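Local coordinates for protein 5-formyl-3-hydroxy-2-methylpyridine 4-carboxylate 5-dehydrogenase (Mesorhizobium japonicum MAFF 303099, PDB 4OM8) that oxidises 5-formyl-3-hydroxy-2-methylpyridine-4-carboxylate with NAD(+) in vitamin B6 degradation, and can also reduce the same aldehyde with NADH to 4-pyridoxic acid, at residues A[75-80]-A[102-107]; A[201-206]-A[253-258]. All blocks are in the same frame, centred on the assembly; numbering follows the deposited sequence.

Contact 1. Residues A[75-80]-A[102-107]; sequences DAVSGA and DGLIGQ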
loop_
_atom_site.group_PDB
_atom_site.type_symbol
_atom_site.label_atom_id
_atom_site.label_comp_id
_atom_site.label_asym_id
_atom_site.label_seq_id
_atom_site.Cartn_x
_atom_site.Cartn_y
_atom_site.Cartn_z
ATOM N N ASP A 75 -19.316 23.432 28.299
ATOM C CA ASP A 75 -17.976 23.522 28.851
ATOM C C ASP A 75 -16.956 23.220 27.741
ATOM O O ASP A 75 -16.040 24.004 27.490
ATOM C CB ASP A 75 -17.863 22.557 30.035
ATOM C CG ASP A 75 -16.468 22.454 30.603
ATOM O OD1 ASP A 75 -15.626 23.326 30.333
ATOM O OD2 ASP A 75 -16.228 21.487 31.360
ATOM N N ALA A 76 -17.155 22.112 27.034
ATOM C CA ALA A 76 -16.201 21.711 26.004
ATOM C C ALA A 76 -15.999 22.746 24.908
ATOM O O ALA A 76 -14.864 23.039 24.539
ATOM C CB ALA A 76 -16.629 20.386 25.377
ATOM N N VAL A 77 -17.081 23.299 24.365
ATOM C CA VAL A 77 -16.899 24.173 23.201
ATOM C C VAL A 77 -16.709 25.643 23.568
ATOM O O VAL A 77 -16.503 26.469 22.682
ATOM C CB VAL A 77 -18.079 24.054 22.183
ATOM C CG1 VAL A 77 -18.271 22.600 21.758
ATOM C CG2 VAL A 77 -19.385 24.638 22.731
ATOM N N SER A 78 -16.750 25.963 24.859
ATOM C CA SER A 78 -16.592 27.354 25.296
ATOM C C SER A 78 -15.276 27.944 24.795
ATOM O O SER A 78 -14.203 27.402 25.057
ATOM C CB SER A 78 -16.666 27.443 26.827
ATOM O OG SER A 78 -16.565 28.793 27.257
ATOM N N GLY A 79 -15.363 29.044 24.048
ATOM C CA GLY A 79 -14.178 29.717 23.546
ATOM C C GLY A 79 -13.409 28.937 22.491
ATOM O O GLY A 79 -12.268 29.279 22.175
ATOM N N ALA A 80 -14.024 27.904 21.935
ATOM C CA ALA A 80 -13.316 27.104 20.933
ATOM C C ALA A 80 -13.056 27.910 19.666
ATOM O O ALA A 80 -13.929 28.666 19.202
ATOM C CB ALA A 80 -14.103 25.848 20.602
ATOM N N ASP A 102 -24.007 25.287 17.628
ATOM C CA ASP A 102 -24.077 26.496 16.802
ATOM C C ASP A 102 -24.250 27.745 17.667
ATOM O O ASP A 102 -23.553 28.746 17.483
ATOM C CB ASP A 102 -25.220 26.372 15.788
ATOM C CG ASP A 102 -25.050 27.272 14.580
ATOM O OD1 ASP A 102 -24.207 28.194 14.606
ATOM O OD2 ASP A 102 -25.801 27.068 13.604
ATOM N N GLY A 103 -25.147 27.669 18.642
ATOM C CA GLY A 103 -25.407 28.819 19.488
ATOM C C GLY A 103 -24.362 29.054 20.558
ATOM O O GLY A 103 -24.420 30.068 21.256
ATOM N N LEU A 104 -23.405 28.135 20.683
ATOM C CA LEU A 104 -22.419 28.175 21.765
ATOM C C LEU A 104 -21.021 28.578 21.315
ATOM O O LEU A 104 -20.109 28.714 22.139
ATOM C CB LEU A 104 -22.336 26.813 22.433
ATOM C CG LEU A 104 -23.632 26.273 23.013
ATOM C CD1 LEU A 104 -23.401 24.884 23.560
ATOM C CD2 LEU A 104 -24.131 27.217 24.101
ATOM N N ILE A 105 -20.847 28.736 20.007
ATOM C CA ILE A 105 -19.545 29.077 19.463
ATOM C C ILE A 105 -19.626 30.307 18.569
ATOM O O ILE A 105 -20.689 30.654 18.038
ATOM C CB ILE A 105 -18.942 27.901 18.659
ATOM C CG1 ILE A 105 -19.810 27.578 17.444
ATOM C CG2 ILE A 105 -18.788 26.658 19.543
ATOM C CD1 ILE A 105 -19.287 26.394 16.633
ATOM N N GLY A 106 -18.479 30.946 18.393
ATOM C CA GLY A 106 -18.380 32.107 17.524
ATOM C C GLY A 106 -18.681 31.780 16.072
ATOM O O GLY A 106 -18.405 30.673 15.607
ATOM N N GLN A 107 -19.235 32.748 15.345
ATOM C CA GLN A 107 -19.547 32.527 13.940
ATOM C C GLN A 107 -18.274 32.314 13.103
ATOM O O GLN A 107 -18.342 31.824 11.979
ATOM C CB GLN A 107 -20.366 33.699 13.397
ATOM C CG GLN A 107 -19.666 35.025 13.540
ATOM C CD GLN A 107 -20.628 36.182 13.386
ATOM O OE1 GLN A 107 -21.364 36.521 14.317
ATOM N NE2 GLN A 107 -20.646 36.778 12.204
HETATM O O HOH W 1 -17.658 29.951 22.467
HETATM O O HOH W 2 -16.236 30.152 20.193
#
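Ala80 O is gripped twice. A water donates to Ala80 O at 2.9 Å and accepts from Gly106 N, so the two backbones are joined through one solvent molecule. Thr109 OG1 is the second partner of Ala80 O. Another water makes a similar bridge: it donates to Leu104 O at 2.8 Å and accepts from Gly79 N. Both bridges use backbone atoms alone.

Segment 75-80 leads from helix 73-77 toward strand 82-85. The turn is a type II beta turn from Val77 to Ala80, closed by Ala80 N to Val77 O at 3.0 Å. Gly79 takes a positive phi of 69° there. Segment 102-107 leads from helix 91-102 to strand 110-113. Both are therefore connections between helix and strand in the Rossmann-type NAD-binding domain, and strands 82-85 and 110-113 are neighbours in its sheet.

Beside the waters, the direct contact is apolar. Val77 CG2 meets Leu104 CB at 3.7 Å, with the two side chains roughly perpendicular. Val77 CG2 also lies 3.8 Å from Ile105 CG2, which touches Val77 CB as well. Ile105 has CG2 anti to its carbonyl carbon and CG1 in the more hindered place (chi1 63°), which turns the CG2 branch to Val77. Val77 is buried and also packs on Ala6 and Ile8 of strand 4-8, which lies next to 82-85 in the sheet. Its side chain is about 9 Å from the bound NAD.

Contact 2. Residues A[201-206]-A[253-258]; sequences LVERGV and SNRDDV
Glu203 and Arg255 approach from opposite directions and form a salt bridge at the surface of the helical C-terminal domain of the 3-hydroxyacyl-CoA dehydrogenase family. The bridge is long, 3.7 Å from Glu203 OE1 to Arg255 NH2. The carboxylate and guanidinium planes are perpendicular, and OE1 lies well out of the guanidinium plane. No N-H points at it, so the attraction is one of charge. A water supplies the directed link: it donates to Glu203 OE1 at 2.7 Å and accepts from Arg255 NE.

The next shell holds both groups. Glu203 stays extended through CG and CD (chi1 178°, chi2 171°), which carries the carboxylate out from the helix. Its OE2 accepts from Met261 N at the start of helix 260-267, and Pro260 touches both side chains. Arg255 bends at chi3, -65°, and its NH1 forms a second salt bridge with Asp257 OD1. The three charged residues make one network.

Further out, both backbones turn in defined motifs. Helix 187-203 ends at Glu203 in a Schellman motif, with Gly205 as the C-prime residue and Val206 N bonded to Leu201 O. Arg204 O accepts from Lys180 NZ of the second subunit. In segment 253-258, Ser253 OG accepts from Arg255 N at 3.3 Å in an ST turn. The Arg255 NH1 to Asp257 OD1 bond is 2.9 Å long, in the guanidinium plane, and uses the syn lone pair of OD1.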
loop_
_atom_site.group_PDB
_atom_site.type_symbol
_atom_site.label_atom_id
_atom_site.label_comp_id
_atom_site.label_asym_id
_atom_site.label_seq_id
_atom_site.Cartn_x
_atom_site.Cartn_y
_atom_site.Cartn_z
ATOM N N LEU A 201 -10.520 -11.055 -6.325
ATOM C CA LEU A 201 -9.600 -12.141 -6.611
ATOM C C LEU A 201 -9.738 -13.283 -5.604
ATOM O O LEU A 201 -9.633 -14.468 -5.971
ATOM C CB LEU A 201 -8.166 -11.611 -6.638
ATOM C CG LEU A 201 -7.893 -10.670 -7.820
ATOM C CD1 LEU A 201 -6.582 -9.932 -7.634
ATOM C CD2 LEU A 201 -7.876 -11.434 -9.127
ATOM N N VAL A 202 -9.970 -12.946 -4.338
ATOM C CA VAL A 202 -10.175 -13.960 -3.307
ATOM C C VAL A 202 -11.493 -14.674 -3.581
ATOM O O VAL A 202 -11.566 -15.902 -3.598
ATOM C CB VAL A 202 -10.172 -13.341 -1.907
ATOM C CG1 VAL A 202 -10.677 -14.341 -0.863
ATOM C CG2 VAL A 202 -8.765 -12.833 -1.563
ATOM N N GLU A 203 -12.521 -13.884 -3.847
ATOM C CA GLU A 203 -13.870 -14.397 -4.070
ATOM C C GLU A 203 -13.957 -15.387 -5.225
ATOM O O GLU A 203 -14.670 -16.392 -5.128
ATOM C CB GLU A 203 -14.796 -13.209 -4.308
ATOM C CG GLU A 203 -16.219 -13.512 -4.592
ATOM C CD GLU A 203 -17.020 -12.236 -4.591
ATOM O OE1 GLU A 203 -17.054 -11.551 -5.627
ATOM O OE2 GLU A 203 -17.563 -11.901 -3.534
ATOM N N ARG A 204 -13.220 -15.138 -6.306
ATOM C CA ARG A 204 -13.329 -16.027 -7.458
ATOM C C ARG A 204 -12.218 -17.075 -7.502
ATOM O O ARG A 204 -12.005 -17.727 -8.523
ATOM C CB ARG A 204 -13.373 -15.229 -8.755
ATOM C CG ARG A 204 -12.154 -14.439 -9.118
ATOM C CD ARG A 204 -12.603 -13.412 -10.156
ATOM N NE ARG A 204 -11.542 -12.580 -10.713
ATOM C CZ ARG A 204 -10.919 -12.826 -11.864
ATOM N NH1 ARG A 204 -11.230 -13.900 -12.570
ATOM N NH2 ARG A 204 -9.980 -11.997 -12.307
ATOM N N GLY A 205 -11.538 -17.248 -6.375
ATOM C CA GLY A 205 -10.631 -18.373 -6.199
ATOM C C GLY A 205 -9.277 -18.251 -6.873
ATOM O O GLY A 205 -8.627 -19.262 -7.157
ATOM N N VAL A 206 -8.841 -17.024 -7.127
ATOM C CA VAL A 206 -7.524 -16.821 -7.719
ATOM C C VAL A 206 -6.444 -17.005 -6.659
ATOM O O VAL A 206 -5.337 -17.418 -6.972
ATOM C CB VAL A 206 -7.421 -15.426 -8.391
ATOM C CG1 VAL A 206 -6.021 -15.182 -8.968
ATOM C CG2 VAL A 206 -8.492 -15.294 -9.492
ATOM N N SER A 253 -11.708 -5.716 -12.119
ATOM C CA SER A 253 -13.081 -5.686 -11.625
ATOM C C SER A 253 -13.630 -4.263 -11.622
ATOM O O SER A 253 -12.950 -3.318 -11.225
ATOM C CB SER A 253 -13.164 -6.271 -10.215
ATOM O OG SER A 253 -14.463 -6.094 -9.667
ATOM N N ASN A 254 -14.877 -4.124 -12.061
ATOM C CA ASN A 254 -15.568 -2.847 -12.012
ATOM C C ASN A 254 -16.827 -2.954 -11.165
ATOM O O ASN A 254 -17.810 -2.237 -11.412
ATOM C CB ASN A 254 -15.916 -2.364 -13.418
ATOM C CG ASN A 254 -14.683 -2.125 -14.264
ATOM O OD1 ASN A 254 -13.662 -1.651 -13.770
ATOM N ND2 ASN A 254 -14.772 -2.460 -15.552
ATOM N N ARG A 255 -16.782 -3.829 -10.155
ATOM C CA ARG A 255 -17.963 -4.120 -9.334
ATOM C C ARG A 255 -18.630 -2.847 -8.814
ATOM O O ARG A 255 -17.961 -1.921 -8.350
ATOM C CB ARG A 255 -17.602 -5.037 -8.159
ATOM C CG ARG A 255 -18.804 -5.295 -7.238
ATOM C CD ARG A 255 -18.591 -6.440 -6.254
ATOM N NE ARG A 255 -18.453 -7.740 -6.907
ATOM C CZ ARG A 255 -19.471 -8.492 -7.321
ATOM N NH1 ARG A 255 -20.735 -8.080 -7.186
ATOM N NH2 ARG A 255 -19.225 -9.664 -7.895
ATOM N N ASP A 256 -19.956 -2.808 -8.916
ATOM C CA ASP A 256 -20.737 -1.622 -8.588
ATOM C C ASP A 256 -21.489 -1.714 -7.263
ATOM O O ASP A 256 -22.224 -0.795 -6.915
ATOM C CB ASP A 256 -21.753 -1.349 -9.712
ATOM C CG ASP A 256 -22.676 -2.539 -9.981
ATOM O OD1 ASP A 256 -22.786 -3.451 -9.140
ATOM O OD2 ASP A 256 -23.306 -2.571 -11.064
ATOM N N ASP A 257 -21.323 -2.820 -6.541
ATOM C CA ASP A 257 -22.151 -3.106 -5.361
ATOM C C ASP A 257 -21.355 -3.930 -4.356
ATOM O O ASP A 257 -20.131 -4.002 -4.464
ATOM C CB ASP A 257 -23.436 -3.843 -5.764
ATOM C CG ASP A 257 -23.166 -5.144 -6.505
ATOM O OD1 ASP A 257 -21.999 -5.568 -6.589
ATOM O OD2 ASP A 257 -24.135 -5.760 -7.001
ATOM N N VAL A 258 -22.032 -4.559 -3.394
ATOM C CA VAL A 258 -21.327 -5.337 -2.378
ATOM C C VAL A 258 -20.974 -6.711 -2.942
ATOM O O VAL A 258 -21.796 -7.356 -3.590
ATOM C CB VAL A 258 -22.157 -5.495 -1.086
ATOM C CG1 VAL A 258 -21.341 -6.210 -0.005
ATOM C CG2 VAL A 258 -22.602 -4.148 -0.588
HETATM O O HOH W 3 -16.019 -9.112 -6.182
#

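From the N terminus, the chain meets contact 1 first. Its segments enclose a short loop of 21 residues containing strand 82-85 and most of helix 91-102, so 75-80 and 102-107 join consecutive helix-to-strand connections of the NAD-binding domain. Contact 1 closes before contact 2 opens. The two follow in series and neither nest nor cross. After strand 174-178 the chain enters helix 187-203, at whose end contact 2 opens. It spans 46 residues, mostly helix, and ties the end of 187-203 to the loop between helices 238-251 and 260-267. The centres of contact 1 and contact 2 are about 47 Å apart, on opposite sides of the chain's centre. Only contact 2 touches the second subunit.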